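Probable TonB-dependent siderophore receptor PiuA (PDB 5FP1) probably carries out the initial step of iron uptake at the outer membrane by binding iron-chelating siderophores. Local coordinates at residues 451-454 and 455-458; 553-556 and 557-560; 651-654 and 655-659. All blocks are in the same frame, centred on the assembly; numbering follows the deposited sequence.

Contact 1: residues 451-454 and 455-458; sequences LATS and SAAA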
# COMPACT_ATOMS: atom_id res chain seq x y z
N LEU A 451 5.09 5.17 28.47
CA LEU A 451 6.05 5.55 29.51
C LEU A 451 5.95 7.03 29.78
O LEU A 451 5.50 7.81 28.93
CB LEU A 451 7.48 5.20 29.08
CG LEU A 451 7.76 3.71 28.84
CD1 LEU A 451 9.15 3.54 28.25
CD2 LEU A 451 7.61 2.86 30.11
N ALA A 452 6.34 7.43 31.00
CA ALA A 452 6.43 8.84 31.36
C ALA A 452 7.36 9.57 30.43
O ALA A 452 8.35 9.02 29.97
CB ALA A 452 6.93 9.02 32.81
N THR A 453 7.01 10.82 30.16
CA THR A 453 7.85 11.74 29.40
C THR A 453 8.19 12.91 30.28
O THR A 453 7.77 12.97 31.44
CB THR A 453 7.10 12.25 28.16
OG1 THR A 453 5.99 13.09 28.56
CG2 THR A 453 6.57 11.09 27.32
N SER A 454 8.90 13.90 29.73
CA SER A 454 9.21 15.10 30.49
C SER A 454 7.95 15.90 30.80
O SER A 454 7.93 16.68 31.74
CB SER A 454 10.23 15.97 29.73
OG SER A 454 9.69 16.44 28.51
N SER A 455 6.88 15.69 30.04
CA SER A 455 5.68 16.51 30.20
C SER A 455 4.40 15.74 30.60
O SER A 455 3.32 16.33 30.69
CB SER A 455 5.44 17.26 28.90
OG SER A 455 5.06 16.38 27.88
N ALA A 456 4.50 14.44 30.81
CA ALA A 456 3.33 13.64 31.17
C ALA A 456 3.72 12.39 31.93
O ALA A 456 4.70 11.72 31.60
CB ALA A 456 2.50 13.29 29.94
N ALA A 457 2.90 12.06 32.93
CA ALA A 457 3.09 10.81 33.64
C ALA A 457 2.77 9.63 32.72
O ALA A 457 2.10 9.78 31.72
CB ALA A 457 2.20 10.78 34.88
N ALA A 458 3.25 8.46 33.10
CA ALA A 458 2.86 7.22 32.45
C ALA A 458 1.35 7.05 32.48
O ALA A 458 0.67 7.37 33.46
CB ALA A 458 3.53 6.03 33.11
O HOH W 1 3.14 9.47 29.07
O HOH W 2 4.11 13.30 26.70
O HOH W 3 7.41 15.77 26.53
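T453 and A456 face each other across a tight turn whose corners are S454 and S455, and the arms on either side run nearly antiparallel, their end-to-end directions 161° apart. T453 N donates to A456 O at 2.9 Å, and this bond closes the turn. Beside it, A452 CA lies 3.4 Å from A456 O as a CA-H...O contact. The T453 hydroxyl makes the direct side-chain bond across the turn. Its OG1 sits between its own backbone N and carbonyl carbon (chi1 67°), which turns it back over the corner. There it accepts from S455 N at 3.1 Å, closing an ST turn. The methyl of A456 packs beside the same hydroxyl, with CB 3.8 Å from T453 OG1. Water extends the network. One water bonds T453 OG1 and reaches S455 OG weakly, while another bridges S454 OG and S455 OG. A third donates to both L451 O and A457 O, at 2.9 Å each, and so spans the two arms. This loop follows strand 433-450, and L451 still pairs by its backbone with D411. The small polar and alanine side chains imply a water-bathed loop end, held by backbone, hydroxyl and solvent bonds rather than by an apolar core.

Contact 2: residues 553-556 and 557-560; sequences QIDP and TTYA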
# COMPACT_ATOMS: atom_id res chain seq x y z
N GLN A 553 -10.36 16.90 15.91
CA GLN A 553 -9.96 17.53 17.16
C GLN A 553 -10.75 18.83 17.29
O GLN A 553 -10.87 19.60 16.33
CB GLN A 553 -8.45 17.75 17.14
CG GLN A 553 -7.83 17.96 18.50
CD GLN A 553 -6.32 17.86 18.48
OE1 GLN A 553 -5.69 17.68 17.44
NE2 GLN A 553 -5.71 17.99 19.65
N ILE A 554 -11.29 19.04 18.50
CA ILE A 554 -12.04 20.23 18.91
C ILE A 554 -11.16 21.25 19.65
O ILE A 554 -11.32 22.45 19.48
CB ILE A 554 -13.17 19.85 19.87
CG1 ILE A 554 -14.13 18.87 19.20
CG2 ILE A 554 -13.91 21.09 20.34
CD1 ILE A 554 -14.50 19.27 17.79
N ASP A 555 -10.26 20.78 20.51
CA ASP A 555 -9.29 21.64 21.17
C ASP A 555 -8.13 20.76 21.52
O ASP A 555 -8.10 19.61 21.12
CB ASP A 555 -9.89 22.33 22.39
CG ASP A 555 -10.23 21.35 23.51
OD1 ASP A 555 -9.53 20.32 23.67
OD2 ASP A 555 -11.19 21.62 24.24
N PRO A 556 -7.13 21.29 22.22
CA PRO A 556 -5.90 20.49 22.27
C PRO A 556 -6.04 19.12 22.93
O PRO A 556 -5.18 18.26 22.73
CB PRO A 556 -4.94 21.38 23.07
CG PRO A 556 -5.42 22.77 22.79
CD PRO A 556 -6.92 22.67 22.71
N THR A 557 -7.09 18.93 23.72
CA THR A 557 -7.27 17.67 24.45
C THR A 557 -8.71 17.20 24.38
O THR A 557 -9.19 16.49 25.27
CB THR A 557 -6.85 17.75 25.96
OG1 THR A 557 -7.49 18.85 26.60
CG2 THR A 557 -5.37 17.87 26.16
N THR A 558 -9.39 17.51 23.27
CA THR A 558 -10.76 17.05 23.05
C THR A 558 -11.00 16.62 21.57
O THR A 558 -10.64 17.35 20.64
CB THR A 558 -11.75 18.16 23.37
OG1 THR A 558 -11.43 18.74 24.66
CG2 THR A 558 -13.19 17.65 23.36
N TYR A 559 -11.63 15.46 21.38
CA TYR A 559 -11.99 14.95 20.05
C TYR A 559 -13.47 14.67 19.95
O TYR A 559 -14.13 14.49 20.96
CB TYR A 559 -11.24 13.63 19.77
CG TYR A 559 -9.76 13.78 19.68
CD1 TYR A 559 -8.98 13.86 20.84
CD2 TYR A 559 -9.12 13.85 18.46
CE1 TYR A 559 -7.63 13.99 20.76
CE2 TYR A 559 -7.75 13.99 18.38
CZ TYR A 559 -7.02 14.05 19.53
OH TYR A 559 -5.68 14.17 19.47
N ALA A 560 -13.98 14.60 18.72
CA ALA A 560 -15.35 14.21 18.46
C ALA A 560 -15.47 13.66 17.05
O ALA A 560 -14.63 13.93 16.22
CB ALA A 560 -16.28 15.42 18.61
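D555 and T558 pair where strands 536-555 and 558-575 turn back on each other. The result is a beta hairpin with a classic beta bulge, in which I554 and D555 both face T558. At the start of the return arm, T557 gives its backbone N to D555 OD1 at 2.8 Å, nearly straight along the C-O bond of that oxygen. T558 follows with three roles. Its hydroxyl donates to the same D555 OD1 at 2.7 Å, from the syn side but 31° out of the carboxylate plane, so one oxygen is gripped by two donors. Its N bonds D555 O. Its carbonyl faces the bulge and takes a bond from I554 N (2.8 Å) and a weak one from D555 N (3.5 Å). Y559 comes next, in a non-hydrogen-bonded pair with Q553. Q553 CG lies over one face of the Y559 ring, 4.2 Å from the centroid. The glutamine crosses obliquely over the ring, with CG anti to the backbone N (chi1 -161°) and the chain beyond it extended. The amide and ring planes are 12° apart. The tyrosine hydroxyl bonds N509, outside the hairpin. A560 closes the segment, its CB 4.1 Å from I554 CG1. Back at the bend, the glutamine amide also holds the turn: Q553 NE2 donates to D555 O at 3.2 Å, on the opposite face of that carbonyl from T558 N.

Contact 3: residues 651-654 and 655-659; sequences YGDV and ANTKW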
# COMPACT_ATOMS: atom_id res chain seq x y z
N TYR A 651 -2.71 17.80 -3.56
CA TYR A 651 -2.46 18.60 -2.35
C TYR A 651 -1.95 17.76 -1.20
O TYR A 651 -2.39 16.63 -0.98
CB TYR A 651 -3.70 19.36 -1.91
CG TYR A 651 -4.09 20.48 -2.86
CD1 TYR A 651 -3.40 21.69 -2.84
CD2 TYR A 651 -5.10 20.32 -3.79
CE1 TYR A 651 -3.71 22.70 -3.73
CE2 TYR A 651 -5.46 21.36 -4.64
CZ TYR A 651 -4.76 22.55 -4.61
OH TYR A 651 -5.08 23.58 -5.49
N GLY A 652 -1.06 18.35 -0.42
CA GLY A 652 -0.64 17.76 0.83
C GLY A 652 -1.49 18.15 2.01
O GLY A 652 -1.63 17.38 2.95
N ASP A 653 -2.07 19.35 1.98
CA ASP A 653 -2.72 19.87 3.18
C ASP A 653 -4.22 20.23 3.02
O ASP A 653 -4.70 20.50 1.93
CB ASP A 653 -1.94 21.09 3.69
CG ASP A 653 -1.91 22.23 2.70
OD1 ASP A 653 -2.07 22.01 1.46
OD2 ASP A 653 -1.68 23.38 3.15
N VAL A 654 -4.91 20.22 4.16
CA VAL A 654 -6.31 20.61 4.28
C VAL A 654 -6.51 22.02 3.75
O VAL A 654 -7.47 22.29 3.03
CB VAL A 654 -6.77 20.47 5.75
CG1 VAL A 654 -8.08 21.21 5.99
CG2 VAL A 654 -6.93 18.99 6.10
N ALA A 655 -5.55 22.89 4.02
CA ALA A 655 -5.65 24.27 3.57
C ALA A 655 -5.47 24.42 2.07
O ALA A 655 -5.73 25.49 1.53
CB ALA A 655 -4.63 25.14 4.31
N ASN A 656 -4.99 23.37 1.40
CA ASN A 656 -4.76 23.37 -0.04
C ASN A 656 -3.76 24.50 -0.42
O ASN A 656 -4.00 25.24 -1.38
CB ASN A 656 -6.04 23.56 -0.88
CG ASN A 656 -7.00 22.35 -0.90
OD1 ASN A 656 -8.02 22.40 -1.59
ND2 ASN A 656 -6.72 21.29 -0.15
N THR A 657 -2.67 24.63 0.32
CA THR A 657 -1.61 25.61 0.02
C THR A 657 -0.27 24.96 -0.32
O THR A 657 0.67 25.65 -0.73
CB THR A 657 -1.36 26.52 1.24
OG1 THR A 657 -0.95 25.75 2.37
CG2 THR A 657 -2.62 27.28 1.61
N LYS A 658 -0.18 23.65 -0.13
CA LYS A 658 1.03 22.85 -0.39
C LYS A 658 0.67 21.72 -1.32
O LYS A 658 -0.27 20.95 -1.06
CB LYS A 658 1.58 22.33 0.93
CG LYS A 658 1.84 23.47 1.91
CD LYS A 658 2.29 23.04 3.30
CE LYS A 658 2.24 24.21 4.26
NZ LYS A 658 2.59 23.84 5.66
N TRP A 659 1.39 21.62 -2.43
CA TRP A 659 1.02 20.67 -3.46
C TRP A 659 2.18 20.29 -4.37
O TRP A 659 3.26 20.90 -4.33
CB TRP A 659 -0.13 21.23 -4.29
CG TRP A 659 0.22 22.24 -5.29
CD1 TRP A 659 0.56 22.03 -6.61
CD2 TRP A 659 0.24 23.63 -5.09
NE1 TRP A 659 0.80 23.22 -7.22
CE2 TRP A 659 0.61 24.23 -6.31
CE3 TRP A 659 -0.05 24.44 -4.00
CZ2 TRP A 659 0.71 25.60 -6.47
CZ3 TRP A 659 0.06 25.83 -4.15
CH2 TRP A 659 0.44 26.38 -5.38
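D653 meets T657 and K658 through its carboxylate, which is buried and receives several donors from the chain just ahead. D653 OD2 accepts from T657 OG1 at 2.6 Å through its syn lone pair. D653 OD1 accepts from T657 N at 2.9 Å on its syn side, and from K658 N at 3.0 Å from above the carboxylate plane. A weak bond also runs from T657 N to D653 OD2. Both oxygens are thus engaged, which fixes the rotation of the group and probably favours its charged form. The torsion of D653 (chi1 62°) places CG between its own N and carbonyl carbon and folds the carboxylate back toward these amides. K658 lays its CB and CG alongside, while its NZ goes on to bond S699.

The next layer is N656. Its backbone N donates to D653 O. N656 ND2 donates to the same D653 O at 3.0 Å, and that oxygen lies in the plane of the asparagine amide. That same amide is stacked on the Y651 ring, the planes 10° apart. N656 CB stands over the ring face, 3.9 Å from the centroid. Q617 O is a further partner of ND2. At the open end of the loop, G652 N donates to K658 O at 2.8 Å, and Y651 CD1 touches W659 CB at 3.6 Å. K649 meets both aromatic residues: its NZ hydrogen-bonds Y651 OH, and it makes a cation-pi contact with W659.

The whole is a beta-hairpin connection between strands 638-651 and 659-673 of the receptor barrel, built round a type I beta turn from D653 to N656.

Overall arrangement
All three contacts are connections between neighbouring antiparallel strands of the TonB-dependent receptor barrel, and they follow one another along the chain. From the topology, all probably lie on the extracellular side. Contacts 1 and 2 have centres 20 Å apart and nearest atoms about 10 Å apart. Contact 3 lies 22 Å from contact 2 and 33 Å from contact 1, centre to centre. None touches another. Contact 1 is the most exposed, and the side chain of L451 comes within about 4 Å of a bound C8E detergent molecule. Contact 3 is partly buried, and the side chain of Y651 is about 14 Å from a C8E.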